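Local coordinates for Dr hemagglutinin structural subunit (Escherichia coli, PDB 1UT1), which mediates adherence of uropathogenic Escherichia coli to the upper urinary tract by binding the Dr blood group antigen, and agglutinates human erythrocytes, at residues 10-15 with 143-148; 22-27 with 130-135; 53-58 with 115-120; 79-84 with 137-142; 93-98 with 122-127. The protein carries 3 engineered substitutions. All blocks are in the same frame, centred on the assembly; numbering follows the deposited sequence. Where two conformers were deposited one is given.

Contact 1: residues 10-15 with 143-148. Engineered in segment 10-15: Ser-10 (natural residue Gly). With EDO (1,2-ethanediol), chain N.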
# COMPACT_ATOMS: atom_id res chain seq x y z
N SER A 10 -28.89 -6.02 -9.35
CA SER A 10 -27.69 -6.55 -8.73
C SER A 10 -26.43 -6.03 -9.40
O SER A 10 -26.43 -5.79 -10.60
CB SER A 10 -27.70 -8.07 -8.76
OG SER A 10 -27.21 -8.54 -9.99
N PHE A 11 -25.35 -5.95 -8.62
CA PHE A 11 -24.06 -5.50 -9.11
C PHE A 11 -23.12 -6.68 -9.34
O PHE A 11 -22.97 -7.55 -8.47
CB PHE A 11 -23.42 -4.53 -8.10
CG PHE A 11 -22.02 -4.13 -8.45
CD1 PHE A 11 -20.93 -4.66 -7.75
CD2 PHE A 11 -21.78 -3.13 -9.39
CE1 PHE A 11 -19.60 -4.25 -8.05
CE2 PHE A 11 -20.48 -2.71 -9.69
CZ PHE A 11 -19.39 -3.28 -9.03
N THR A 12 -22.51 -6.70 -10.52
CA THR A 12 -21.50 -7.70 -10.86
C THR A 12 -20.12 -7.02 -10.85
O THR A 12 -19.84 -6.20 -11.71
CB THR A 12 -21.73 -8.26 -12.27
OG1 THR A 12 -23.01 -8.90 -12.34
CG2 THR A 12 -20.67 -9.28 -12.60
N PRO A 13 -19.26 -7.40 -9.92
CA PRO A 13 -17.92 -6.81 -9.87
C PRO A 13 -17.16 -7.23 -11.11
O PRO A 13 -17.08 -8.43 -11.45
CB PRO A 13 -17.29 -7.46 -8.62
CG PRO A 13 -18.48 -7.83 -7.74
CD PRO A 13 -19.53 -8.25 -8.73
N SER A 14 -16.62 -6.25 -11.84
CA SER A 14 -15.88 -6.54 -13.08
C SER A 14 -15.11 -5.30 -13.52
O SER A 14 -15.60 -4.49 -14.30
CB SER A 14 -16.83 -7.00 -14.21
OG SER A 14 -16.05 -7.38 -15.34
N GLY A 15 -13.93 -5.13 -12.95
CA GLY A 15 -13.15 -3.93 -13.19
C GLY A 15 -12.13 -3.74 -12.08
O GLY A 15 -11.96 -4.60 -11.20
N GLY A 143 -15.28 -1.00 -9.97
CA GLY A 143 -16.02 -1.01 -11.23
C GLY A 143 -16.70 -2.32 -11.48
O GLY A 143 -16.25 -3.39 -11.04
N GLY A 144 -17.79 -2.25 -12.22
CA GLY A 144 -18.57 -3.43 -12.54
C GLY A 144 -19.79 -3.00 -13.32
O GLY A 144 -19.78 -1.95 -13.97
N TYR A 145 -20.81 -3.85 -13.37
CA TYR A 145 -22.03 -3.49 -14.10
C TYR A 145 -23.26 -3.90 -13.35
O TYR A 145 -23.20 -4.75 -12.44
CB TYR A 145 -22.04 -4.03 -15.54
CG TYR A 145 -21.89 -5.52 -15.64
CD1 TYR A 145 -20.64 -6.11 -15.81
CD2 TYR A 145 -23.01 -6.35 -15.58
CE1 TYR A 145 -20.51 -7.51 -15.90
CE2 TYR A 145 -22.90 -7.74 -15.67
CZ TYR A 145 -21.66 -8.31 -15.87
OH TYR A 145 -21.57 -9.69 -16.01
N TRP A 146 -24.34 -3.19 -13.61
CA TRP A 146 -25.55 -3.39 -12.83
C TRP A 146 -26.66 -3.90 -13.73
O TRP A 146 -26.71 -3.59 -14.93
CB TRP A 146 -25.94 -2.04 -12.18
CG TRP A 146 -27.11 -2.08 -11.23
CD1 TRP A 146 -27.06 -2.23 -9.86
CD2 TRP A 146 -28.47 -1.87 -11.57
NE1 TRP A 146 -28.33 -2.09 -9.33
CE2 TRP A 146 -29.22 -1.88 -10.36
CE3 TRP A 146 -29.15 -1.65 -12.78
CZ2 TRP A 146 -30.59 -1.66 -10.33
CZ3 TRP A 146 -30.50 -1.41 -12.75
CH2 TRP A 146 -31.22 -1.44 -11.53
N ALA A 147 -27.58 -4.67 -13.14
CA ALA A 147 -28.78 -5.11 -13.85
C ALA A 147 -29.94 -5.32 -12.88
O ALA A 147 -29.73 -5.61 -11.69
CB ALA A 147 -28.50 -6.38 -14.62
N LYS A 148 -31.17 -5.14 -13.37
CA LYS A 148 -32.38 -5.47 -12.58
C LYS A 148 -32.61 -6.97 -12.72
O LYS A 148 -32.87 -7.40 -13.87
CB LYS A 148 -33.61 -4.72 -13.15
CG LYS A 148 -33.35 -3.27 -13.43
CD LYS A 148 -34.28 -2.38 -12.64
CE LYS A 148 -35.68 -2.87 -12.80
NZ LYS A 148 -35.76 -3.34 -14.18
C1 EDO N . -13.66 -6.66 -9.32
O1 EDO N . -12.34 -6.14 -9.25
C2 EDO N . -13.63 -7.93 -10.18
O2 EDO N . -13.17 -7.63 -11.51
O HOH W 1 -23.62 -11.21 -13.92

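Contact 2: residues 22-27 with 130-135. Engineered in segment 22-27: Lys-27 (natural residue Glu). With SO4 (sulfate ion), chain G; EDO (1,2-ethanediol), chain H.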
# COMPACT_ATOMS: atom_id res chain seq x y z
N LEU A 22 -8.22 11.18 1.88
CA LEU A 22 -8.09 12.55 2.32
C LEU A 22 -7.67 12.53 3.78
O LEU A 22 -8.28 11.86 4.56
CB LEU A 22 -9.46 13.30 2.19
CG LEU A 22 -9.49 14.69 2.82
CD1 LEU A 22 -8.63 15.61 2.06
CD2 LEU A 22 -10.92 15.24 2.93
N THR A 23 -6.65 13.30 4.13
CA THR A 23 -6.31 13.50 5.53
C THR A 23 -6.87 14.85 5.96
O THR A 23 -6.62 15.89 5.32
CB THR A 23 -4.79 13.46 5.75
OG1 THR A 23 -4.31 12.14 5.44
CG2 THR A 23 -4.46 13.83 7.19
N VAL A 24 -7.65 14.83 7.04
CA VAL A 24 -8.28 16.04 7.58
C VAL A 24 -7.44 16.50 8.79
O VAL A 24 -7.02 15.68 9.60
CB VAL A 24 -9.73 15.74 8.03
CG1 VAL A 24 -10.37 16.99 8.76
CG2 VAL A 24 -10.58 15.36 6.81
N THR A 25 -7.11 17.78 8.82
CA THR A 25 -6.31 18.31 9.91
C THR A 25 -6.98 19.51 10.60
O THR A 25 -8.03 20.01 10.15
CB THR A 25 -4.93 18.76 9.40
OG1 THR A 25 -5.03 20.04 8.74
CG2 THR A 25 -4.35 17.73 8.43
N GLU A 26 -6.31 20.02 11.65
CA GLU A 26 -6.71 21.29 12.24
C GLU A 26 -5.96 22.40 11.47
O GLU A 26 -5.20 22.10 10.55
CB GLU A 26 -6.31 21.34 13.72
CG GLU A 26 -7.06 20.39 14.59
CD GLU A 26 -6.93 20.75 16.05
OE1 GLU A 26 -6.17 21.68 16.37
OE2 GLU A 26 -7.55 20.05 16.89
N LYS A 27 -6.15 23.66 11.85
CA LYS A 27 -5.44 24.77 11.20
C LYS A 27 -3.90 24.65 11.34
O LYS A 27 -3.17 24.94 10.40
CB LYS A 27 -5.91 26.11 11.80
CG LYS A 27 -7.18 26.68 11.19
CD LYS A 27 -7.59 27.96 11.90
CE LYS A 27 -8.76 27.71 12.88
NZ LYS A 27 -9.04 28.91 13.73
N THR A 130 -17.32 21.24 8.50
CA THR A 130 -16.14 21.86 9.08
C THR A 130 -15.77 21.43 10.50
O THR A 130 -14.77 21.88 11.05
CB THR A 130 -16.20 23.41 9.00
OG1 THR A 130 -17.34 23.87 9.72
CG2 THR A 130 -16.27 23.89 7.56
N ASN A 131 -16.57 20.55 11.10
CA ASN A 131 -16.26 19.97 12.43
C ASN A 131 -15.79 18.51 12.33
O ASN A 131 -15.73 17.81 13.34
CB ASN A 131 -17.47 20.03 13.36
CG ASN A 131 -17.77 21.46 13.83
OD1 ASN A 131 -16.85 22.25 14.05
ND2 ASN A 131 -19.05 21.80 13.91
N THR A 132 -15.50 18.05 11.12
CA THR A 132 -15.02 16.68 10.94
C THR A 132 -13.76 16.47 11.77
O THR A 132 -12.85 17.27 11.71
CB THR A 132 -14.67 16.44 9.44
OG1 THR A 132 -15.88 16.58 8.67
CG2 THR A 132 -14.08 15.04 9.23
N PRO A 133 -13.71 15.39 12.54
CA PRO A 133 -12.50 15.14 13.36
C PRO A 133 -11.27 14.91 12.45
O PRO A 133 -11.35 14.20 11.44
CB PRO A 133 -12.83 13.84 14.11
CG PRO A 133 -14.29 13.66 14.02
CD PRO A 133 -14.73 14.35 12.75
N PRO A 134 -10.11 15.41 12.87
CA PRO A 134 -8.89 15.13 12.13
C PRO A 134 -8.64 13.60 12.06
O PRO A 134 -8.92 12.86 13.01
CB PRO A 134 -7.80 15.81 12.97
CG PRO A 134 -8.55 17.00 13.61
CD PRO A 134 -9.91 16.43 13.92
N GLY A 135 -8.18 13.15 10.90
CA GLY A 135 -7.90 11.73 10.69
C GLY A 135 -7.73 11.46 9.20
O GLY A 135 -7.67 12.39 8.39
S SO4 G . -9.23 24.23 13.86
O1 SO4 G . -9.30 23.48 12.57
O2 SO4 G . -10.17 25.37 13.95
O3 SO4 G . -9.68 23.28 14.94
O4 SO4 G . -7.81 24.54 14.14
C1 EDO H . -4.67 12.67 11.23
O1 EDO H . -3.35 12.61 10.72
C2 EDO H . -4.86 14.02 11.92
O2 EDO H . -4.75 15.08 10.96

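Contact 3: residues 53-58 with 115-120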
# COMPACT_ATOMS: atom_id res chain seq x y z
N VAL A 53 -12.31 10.87 -9.89
CA VAL A 53 -12.05 9.43 -10.11
C VAL A 53 -12.29 9.18 -11.59
O VAL A 53 -13.41 9.41 -12.08
CB VAL A 53 -13.00 8.55 -9.28
CG1 VAL A 53 -12.76 7.08 -9.57
CG2 VAL A 53 -12.82 8.83 -7.78
N THR A 54 -11.26 8.75 -12.33
CA THR A 54 -11.43 8.50 -13.75
C THR A 54 -12.06 7.12 -13.96
O THR A 54 -11.79 6.17 -13.20
CB THR A 54 -10.10 8.61 -14.52
OG1 THR A 54 -9.18 7.66 -13.99
CG2 THR A 54 -9.50 10.02 -14.36
N VAL A 55 -12.95 7.02 -14.93
CA VAL A 55 -13.62 5.74 -15.19
C VAL A 55 -13.54 5.46 -16.68
O VAL A 55 -13.79 6.34 -17.51
CB VAL A 55 -15.11 5.77 -14.79
CG1 VAL A 55 -15.85 4.46 -15.24
CG2 VAL A 55 -15.26 6.00 -13.28
N GLN A 56 -13.19 4.24 -17.03
CA GLN A 56 -13.25 3.86 -18.44
C GLN A 56 -13.71 2.45 -18.60
O GLN A 56 -13.04 1.51 -18.14
CB GLN A 56 -11.94 4.05 -19.18
CG GLN A 56 -12.04 3.62 -20.65
CD GLN A 56 -12.92 4.56 -21.44
OE1 GLN A 56 -12.63 5.76 -21.53
NE2 GLN A 56 -14.07 4.07 -21.88
N ALA A 57 -14.87 2.29 -19.23
CA ALA A 57 -15.46 0.96 -19.42
C ALA A 57 -15.15 0.49 -20.83
O ALA A 57 -15.11 1.30 -21.76
CB ALA A 57 -17.01 1.00 -19.19
N LEU A 58 -14.92 -0.80 -20.98
CA LEU A 58 -14.71 -1.42 -22.30
C LEU A 58 -15.52 -2.70 -22.32
O LEU A 58 -15.56 -3.42 -21.33
CB LEU A 58 -13.22 -1.75 -22.51
CG LEU A 58 -12.22 -0.58 -22.41
CD1 LEU A 58 -11.41 -0.63 -21.07
CD2 LEU A 58 -11.27 -0.55 -23.62
N GLY A 115 -23.88 0.98 -22.25
CA GLY A 115 -22.83 1.56 -23.07
C GLY A 115 -21.51 1.61 -22.32
O GLY A 115 -21.46 1.68 -21.09
N SER A 116 -20.43 1.56 -23.09
CA SER A 116 -19.08 1.57 -22.54
C SER A 116 -18.65 3.00 -22.21
O SER A 116 -17.86 3.60 -22.92
CB SER A 116 -18.11 0.96 -23.55
OG SER A 116 -18.39 -0.42 -23.69
N TRP A 117 -19.19 3.54 -21.12
CA TRP A 117 -18.92 4.92 -20.73
C TRP A 117 -17.48 5.12 -20.27
O TRP A 117 -16.91 4.27 -19.55
CB TRP A 117 -19.86 5.29 -19.58
CG TRP A 117 -19.79 6.71 -19.19
CD1 TRP A 117 -20.35 7.77 -19.87
CD2 TRP A 117 -19.18 7.26 -18.01
NE1 TRP A 117 -20.14 8.93 -19.16
CE2 TRP A 117 -19.42 8.65 -18.02
CE3 TRP A 117 -18.45 6.70 -16.93
CZ2 TRP A 117 -18.98 9.51 -17.00
CZ3 TRP A 117 -18.00 7.57 -15.92
CH2 TRP A 117 -18.25 8.96 -15.97
N GLY A 118 -16.96 6.30 -20.57
CA GLY A 118 -15.69 6.75 -20.04
C GLY A 118 -15.95 8.19 -19.60
O GLY A 118 -16.73 8.92 -20.23
N GLY A 119 -15.32 8.59 -18.51
CA GLY A 119 -15.54 9.93 -18.00
C GLY A 119 -14.84 10.16 -16.65
O GLY A 119 -13.95 9.41 -16.24
N ILE A 120 -15.23 11.23 -16.01
CA ILE A 120 -14.63 11.65 -14.76
C ILE A 120 -15.76 11.75 -13.77
O ILE A 120 -16.79 12.35 -14.06
CB ILE A 120 -14.01 13.05 -14.93
CG1 ILE A 120 -12.92 13.05 -16.01
CG2 ILE A 120 -13.46 13.56 -13.59
CD1 ILE A 120 -12.53 14.44 -16.50
O HOH W 2 -15.96 5.61 -23.59

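Contact 4: residues 79-84 with 137-142. With EDO (1,2-ethanediol), chain I.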
# COMPACT_ATOMS: atom_id res chain seq x y z
N PHE A 79 -23.48 8.16 0.60
CA PHE A 79 -22.07 7.76 0.49
C PHE A 79 -21.25 8.66 1.42
O PHE A 79 -21.57 9.84 1.63
CB PHE A 79 -21.55 7.99 -0.94
CG PHE A 79 -22.16 7.07 -1.96
CD1 PHE A 79 -23.19 7.51 -2.77
CD2 PHE A 79 -21.68 5.76 -2.10
CE1 PHE A 79 -23.72 6.66 -3.77
CE2 PHE A 79 -22.21 4.91 -3.05
CZ PHE A 79 -23.26 5.34 -3.86
N PHE A 80 -20.13 8.13 1.89
CA PHE A 80 -19.23 8.92 2.74
C PHE A 80 -17.86 8.31 2.73
O PHE A 80 -17.73 7.07 2.60
CB PHE A 80 -19.75 9.02 4.20
CG PHE A 80 -20.39 7.75 4.71
CD1 PHE A 80 -19.62 6.75 5.30
CD2 PHE A 80 -21.77 7.55 4.58
CE1 PHE A 80 -20.20 5.55 5.76
CE2 PHE A 80 -22.37 6.32 4.98
CZ PHE A 80 -21.58 5.34 5.59
N LEU A 81 -16.84 9.15 2.83
CA LEU A 81 -15.51 8.66 3.15
C LEU A 81 -15.60 8.26 4.62
O LEU A 81 -16.39 8.83 5.37
CB LEU A 81 -14.45 9.75 3.01
CG LEU A 81 -13.88 9.94 1.60
CD1 LEU A 81 -14.93 10.60 0.76
CD2 LEU A 81 -12.61 10.81 1.67
N ILE A 82 -14.81 7.28 5.01
CA ILE A 82 -14.84 6.78 6.38
C ILE A 82 -13.44 6.87 6.99
O ILE A 82 -12.45 6.68 6.30
CB ILE A 82 -15.37 5.31 6.43
CG1 ILE A 82 -15.75 4.92 7.88
CG2 ILE A 82 -14.36 4.33 5.83
CD1 ILE A 82 -17.04 5.62 8.41
N SER A 83 -13.36 7.21 8.28
CA SER A 83 -12.05 7.28 8.96
C SER A 83 -11.41 5.88 9.08
O SER A 83 -12.08 4.85 8.96
CB SER A 83 -12.21 7.91 10.35
OG SER A 83 -13.11 7.16 11.14
N ASP A 84 -10.10 5.86 9.34
CA ASP A 84 -9.36 4.60 9.49
C ASP A 84 -10.01 3.67 10.56
O ASP A 84 -10.03 2.46 10.40
CB ASP A 84 -7.92 4.90 9.88
CG ASP A 84 -7.05 5.20 8.68
OD1 ASP A 84 -7.57 5.25 7.55
OD2 ASP A 84 -5.88 5.56 8.91
N TYR A 137 -9.25 9.57 5.93
CA TYR A 137 -10.56 9.18 5.44
C TYR A 137 -10.40 8.57 4.08
O TYR A 137 -9.57 9.00 3.31
CB TYR A 137 -11.45 10.43 5.34
CG TYR A 137 -11.86 10.95 6.70
CD1 TYR A 137 -13.11 10.62 7.25
CD2 TYR A 137 -11.00 11.77 7.44
CE1 TYR A 137 -13.47 11.06 8.53
CE2 TYR A 137 -11.38 12.26 8.70
CZ TYR A 137 -12.58 11.83 9.27
OH TYR A 137 -12.95 12.30 10.52
N THR A 138 -11.25 7.60 3.77
CA THR A 138 -11.12 6.85 2.52
C THR A 138 -12.50 6.53 1.92
O THR A 138 -13.45 6.20 2.67
CB THR A 138 -10.34 5.47 2.81
OG1 THR A 138 -9.11 5.72 3.52
CG2 THR A 138 -10.01 4.75 1.52
N LEU A 139 -12.57 6.55 0.58
CA LEU A 139 -13.76 6.11 -0.14
C LEU A 139 -13.25 5.17 -1.23
O LEU A 139 -12.39 5.53 -2.03
CB LEU A 139 -14.52 7.27 -0.80
CG LEU A 139 -15.55 6.84 -1.85
CD1 LEU A 139 -16.69 6.05 -1.21
CD2 LEU A 139 -16.11 8.08 -2.56
N THR A 140 -13.74 3.93 -1.21
CA THR A 140 -13.26 2.93 -2.17
C THR A 140 -14.39 2.54 -3.14
O THR A 140 -15.51 2.24 -2.70
CB THR A 140 -12.76 1.70 -1.40
OG1 THR A 140 -11.67 2.08 -0.54
CG2 THR A 140 -12.28 0.63 -2.36
N LEU A 141 -14.11 2.62 -4.44
CA LEU A 141 -15.12 2.34 -5.49
C LEU A 141 -14.59 1.29 -6.45
O LEU A 141 -13.45 1.39 -6.94
CB LEU A 141 -15.43 3.61 -6.29
CG LEU A 141 -16.08 4.77 -5.48
CD1 LEU A 141 -16.03 6.09 -6.29
CD2 LEU A 141 -17.49 4.43 -5.13
N THR A 142 -15.40 0.29 -6.72
CA THR A 142 -15.00 -0.82 -7.58
C THR A 142 -15.90 -0.84 -8.81
O THR A 142 -17.12 -0.77 -8.70
CB THR A 142 -15.17 -2.18 -6.84
OG1 THR A 142 -14.29 -2.20 -5.71
CG2 THR A 142 -14.80 -3.37 -7.81
C1 EDO I . -10.81 10.18 13.23
O1 EDO I . -11.50 8.93 13.30
C2 EDO I . -10.77 10.81 14.64
O2 EDO I . -10.46 9.79 15.62
O HOH W 3 -9.91 5.45 6.09

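Contact 5: residues 93-98 with 122-127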
# COMPACT_ATOMS: atom_id res chain seq x y z
N ASN A 93 -21.15 13.84 -2.24
CA ASN A 93 -21.91 13.62 -3.46
C ASN A 93 -20.95 13.10 -4.50
O ASN A 93 -19.77 13.42 -4.49
CB ASN A 93 -22.51 14.91 -3.97
CG ASN A 93 -23.71 15.33 -3.19
OD1 ASN A 93 -24.60 14.52 -2.90
ND2 ASN A 93 -23.73 16.59 -2.78
N ILE A 94 -21.46 12.24 -5.37
CA ILE A 94 -20.68 11.63 -6.45
C ILE A 94 -21.38 12.03 -7.73
O ILE A 94 -22.59 11.83 -7.87
CB ILE A 94 -20.73 10.09 -6.32
CG1 ILE A 94 -20.10 9.67 -4.97
CG2 ILE A 94 -20.05 9.42 -7.49
CD1 ILE A 94 -20.17 8.14 -4.69
N ARG A 95 -20.65 12.68 -8.64
CA ARG A 95 -21.27 13.27 -9.81
C ARG A 95 -20.35 13.19 -11.05
O ARG A 95 -19.25 13.71 -11.02
CB ARG A 95 -21.59 14.75 -9.52
CG ARG A 95 -22.32 15.47 -10.66
CD ARG A 95 -22.83 16.82 -10.21
NE ARG A 95 -21.77 17.83 -10.24
CZ ARG A 95 -21.19 18.36 -9.16
NH1 ARG A 95 -21.54 17.97 -7.93
NH2 ARG A 95 -20.24 19.27 -9.30
N PRO A 96 -20.84 12.62 -12.14
CA PRO A 96 -20.05 12.60 -13.40
C PRO A 96 -19.92 14.01 -13.89
O PRO A 96 -20.79 14.84 -13.61
CB PRO A 96 -20.94 11.82 -14.38
CG PRO A 96 -22.34 12.07 -13.88
CD PRO A 96 -22.21 12.11 -12.34
N THR A 97 -18.85 14.30 -14.63
CA THR A 97 -18.63 15.68 -15.07
C THR A 97 -19.34 15.99 -16.39
O THR A 97 -19.33 17.13 -16.85
CB THR A 97 -17.12 16.00 -15.24
OG1 THR A 97 -16.59 15.25 -16.33
CG2 THR A 97 -16.33 15.71 -13.97
N ASP A 98 -19.92 14.98 -17.04
CA ASP A 98 -20.65 15.24 -18.27
C ASP A 98 -22.14 15.32 -17.91
O ASP A 98 -22.50 15.43 -16.73
CB ASP A 98 -20.36 14.15 -19.33
CG ASP A 98 -20.78 12.74 -18.87
OD1 ASP A 98 -20.61 11.78 -19.65
OD2 ASP A 98 -21.36 12.61 -17.76
N GLY A 122 -16.61 13.17 -10.08
CA GLY A 122 -16.12 14.06 -9.03
C GLY A 122 -16.72 13.62 -7.69
O GLY A 122 -17.89 13.24 -7.62
N ILE A 123 -15.92 13.69 -6.64
CA ILE A 123 -16.39 13.38 -5.29
C ILE A 123 -16.34 14.74 -4.55
O ILE A 123 -15.28 15.39 -4.53
CB ILE A 123 -15.41 12.44 -4.58
CG1 ILE A 123 -15.19 11.14 -5.40
CG2 ILE A 123 -15.93 12.12 -3.16
CD1 ILE A 123 -16.49 10.37 -5.73
N TYR A 124 -17.47 15.16 -3.95
CA TYR A 124 -17.54 16.49 -3.31
C TYR A 124 -18.13 16.38 -1.93
O TYR A 124 -19.04 15.59 -1.69
CB TYR A 124 -18.46 17.42 -4.15
CG TYR A 124 -18.09 17.48 -5.61
CD1 TYR A 124 -17.14 18.42 -6.06
CD2 TYR A 124 -18.55 16.53 -6.50
CE1 TYR A 124 -16.79 18.48 -7.41
CE2 TYR A 124 -18.20 16.58 -7.88
CZ TYR A 124 -17.31 17.57 -8.31
OH TYR A 124 -16.90 17.59 -9.64
N VAL A 125 -17.72 17.28 -1.05
CA VAL A 125 -18.31 17.32 0.30
C VAL A 125 -19.81 17.65 0.17
O VAL A 125 -20.19 18.57 -0.54
CB VAL A 125 -17.57 18.38 1.17
CG1 VAL A 125 -18.30 18.59 2.51
CG2 VAL A 125 -16.11 17.93 1.41
N ASP A 126 -20.66 16.87 0.83
CA ASP A 126 -22.11 17.11 0.76
C ASP A 126 -22.58 17.78 2.08
O ASP A 126 -22.78 17.10 3.07
CB ASP A 126 -22.87 15.78 0.59
CG ASP A 126 -24.40 15.98 0.48
OD1 ASP A 126 -24.86 17.15 0.29
OD2 ASP A 126 -25.13 15.01 0.72
N GLY A 127 -22.73 19.10 2.05
CA GLY A 127 -23.12 19.87 3.25
C GLY A 127 -21.83 20.22 3.98
O GLY A 127 -20.90 19.40 4.04
O HOH W 4 -21.76 18.50 -2.93
O HOH W 5 -18.54 16.47 -11.27

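Contact 1: residues 10-15 with 143-148
At the ends of the chain, the N-terminal strand runs antiparallel to the last strand of the immunoglobulin-like beta sandwich of this Dr-family adhesin. Thr-12 and Tyr-145 form the central hydrogen-bonded pair: Thr-12 N reaches Tyr-145 O at 2.8 Å, straight at the hydrogen (180°) and almost along the C=O axis, while Tyr-145 N returns a bond to Thr-12 O at 3.0 Å. Ser-10, an engineered residue, and Ala-147 make the next such pair toward the chain ends.

The two central side chains leave the same face. Tyr-145 CG sits in the crowded position between its backbone N and carbonyl carbon (chi1 58°), which lays the ring beside Thr-12. Thr-12 CB then stands over that ring in a CH-pi contact, 3.7 Å from its centroid. Water 1 joins the polar ends, 2.9 Å from Thr-12 OG1 and 3.3 Å from Tyr-145 OH.

On the other face Phe-11, with CG anti to the backbone N, brings CE2 to 3.5 Å from Gly-144 CA. A glycine suits this place because the ring and Thr-12 O crowd its CA. Trp-146 stacks on Tyr-110.

Ser-14 OG bonds Cys-28 O and Glu-26 N of the second subunit. The Phe-11 and Trp-146 face is apolar and packs on strands 64-69 and 108-111, whereas the Thr-12 and Tyr-145 face, with its hydroxyls, meets Glu-26 and Cys-28 of the second subunit.

Contact 2: residues 22-27 with 130-135
Val-24 O is held by two hydrogen bonds: Gly-135 N donates from 3.1 Å, lying above the carbonyl plane, and O2 of a 1,2-ethanediol molecule donates from 2.7 Å. A CA-H...O contact from Pro-134 CA, 3.2 Å from Val-24 O, adds a third and softer touch. The exchange is completed in the other direction by Val-24 N, which meets Gly-135 O at 2.8 Å nearly along the C=O axis.

These two bonds make one antiparallel bridge, where the loop before the last strand of the sandwich comes alongside the end of strand 16-25. Pro-133 and Pro-134 have no N-H to offer, and their rings keep the approach extended, so Gly-135 supplies the first amide. Val-24 suits the inner side: its CG1, anti to the backbone N (chi1 174°), points into the loop and lies 3.9 Å from Thr-132 O and 4.2 Å from Thr-132 CG2. Tyr-137 lies against both side chains, while Thr-132 OG1 is bonded to Gln-129 O.

Farther out, the Glu-26 chain crosses the proline ring obliquely, with Glu-26 CG 3.8 Å from Pro-134 CG. Pro-134 also packs on Pro-13 of the third subunit. Thr-25 OG1 donates to Glu-26 O on a lone pair and is also bonded to Gln-29 NE2, just where the strand ends. Beyond it, the backbone N of Lys-27, an engineered residue, bonds sulfate O4 at 3.0 Å, and Arg-41 binds the same ion, probably a crystallisation guest.

Contact 3: residues 53-58 with 115-120
One face of the Trp-117 indole carries Gly-119 N, 3.7 Å above the plane and offset toward the rim, a position that a glycine leaves room for. Val-55 CB meets Trp-117 CZ3 obliquely at 3.6 Å, the two side chains crossing at about a right angle. The indole NE1 is bonded to Asp-98 OD1, and Trp-102 meets the ring edge-to-face.

Strands 49-58 and 118-125 are antiparallel neighbours in the sandwich. Here Val-55 N bonds Gly-119 O and Gly-119 N bonds Val-55 O, each at 2.9 Å, and Gln-56, Ala-57 and Leu-58 carry the ladder on, antiparallel, into the second subunit. An inverse gamma turn centred on Ser-116 leads into the pairing, and Ser-116 OG bonds Cys-60 N.

The second flat group is the Gln-56 amide. Bent at chi2 (69°), it brings NE2 to Ala-57 O at 3.0 Å, with that oxygen in the amide plane. Gln-56 OE1 lies 3.5 Å from Gly-118 CA, where any side chain would collide with it, so glycine fits. Water 2 accepts from Gln-56 NE2 and donates to Ser-116 O at 2.8 Å.

Contact 4: residues 79-84 with 137-142
The tight part lies where Leu-81 wedges against the last strand: its CG is 3.6 Å from Leu-139 CB, and its CB is 3.9 Å from Tyr-137 CB. Leu-81 crosses both partners at about a right angle, its CG anti to the carbonyl carbon (chi1 -86°), so that the branched end rests between them. A leucine suits this buried site, which Val-92 also lines.

Tyr-137 turns its ring alongside the other strand, and Ser-83 CB stands over one face in a CH-pi contact, 4.2 Å from the ring centroid. The small serine leaves space for the ring, whose hydroxyl is bonded to Pro-133 O. Ser-83 OG is bonded to Asp-88 N and only weakly to a 1,2-ethanediol.

Both strands belong to the sandwich, strand 78-83 lying antiparallel to the long strand 135-147, but the segments splay at 132° and keep just one hydrogen-bonded pair. In it Ile-82 N meets Thr-138 O at 2.9 Å and Thr-138 N meets Ile-82 O at 2.9 Å, with both donors about 30° above the carbonyl planes, consistent with the splay.

The loose side belongs to Thr-138 and Asp-84. Thr-138 OG1 and Asp-84 OD1 stay 4.3 Å apart, bridged by water 3, at 2.7 Å from Thr-138 OG1 and 2.8 Å from Asp-84 OD1. This water also lies within bonding distance of Ile-82 O and probably shares its protons among several acceptors, while Asp-84 OD2 takes a bond from Asn-136 ND2.

Contact 5: residues 93-98 with 122-127
Asn-93 opens the segment with a hydrogen-bonded pair to Tyr-124: Asn-93 N meets Tyr-124 O at 2.8 Å, and Tyr-124 N meets Asn-93 O at 2.9 Å. Its amide lies obliquely across the Asp-126 carboxylate, and ND2 donates a hydrogen bond to water 4, which in turn donates to Val-125 O.

Ile-94 follows on the inner face, running side by side with Ile-123, with Ile-94 CG1 3.8 Å from Ile-123 CD1; beta-branched isoleucines suit such an extended, apolar layer. Arg-95 returns to the outer face. Its chain bends at chi3 (81°) and lays the guanidinium flat on Tyr-124, planes 14° apart, with Arg-95 NH2 3.5 Å from Tyr-124 CZ in an off-centre cation-pi contact. Arg-95 N and O both bond Gly-122, and water 5 links Arg-95 O to Tyr-124 OH.

Strand 89-96 lies between strands 78-83 and 118-125, the latter flanked in turn by strand 49-58, while Phe-109 of strand 108-111 packs on Ile-94 and Pro-96.

Overall arrangement
Contact 4 is the buried one, near the centre of the chain, and contact 5 lies almost as close in but keeps an outer face of Arg, Tyr and water. The two meet where Phe-79 packs on Ile-94. Contacts 1 and 4 share strand 135-147, and Phe-11 touches Thr-142 where they join; contacts 3 and 5 share strand 118-125. Contacts 1, 2 and 3 sit farther out and differ in reaching neighbouring subunits, though water and polar groups occur at the outer sides of contacts 4 and 5 too. Contacts 1 and 2 lie on opposite sides of the chain's centre, about 33 Å apart between centres; contact 2, a single bridge, abuts Tyr-137 of contact 4.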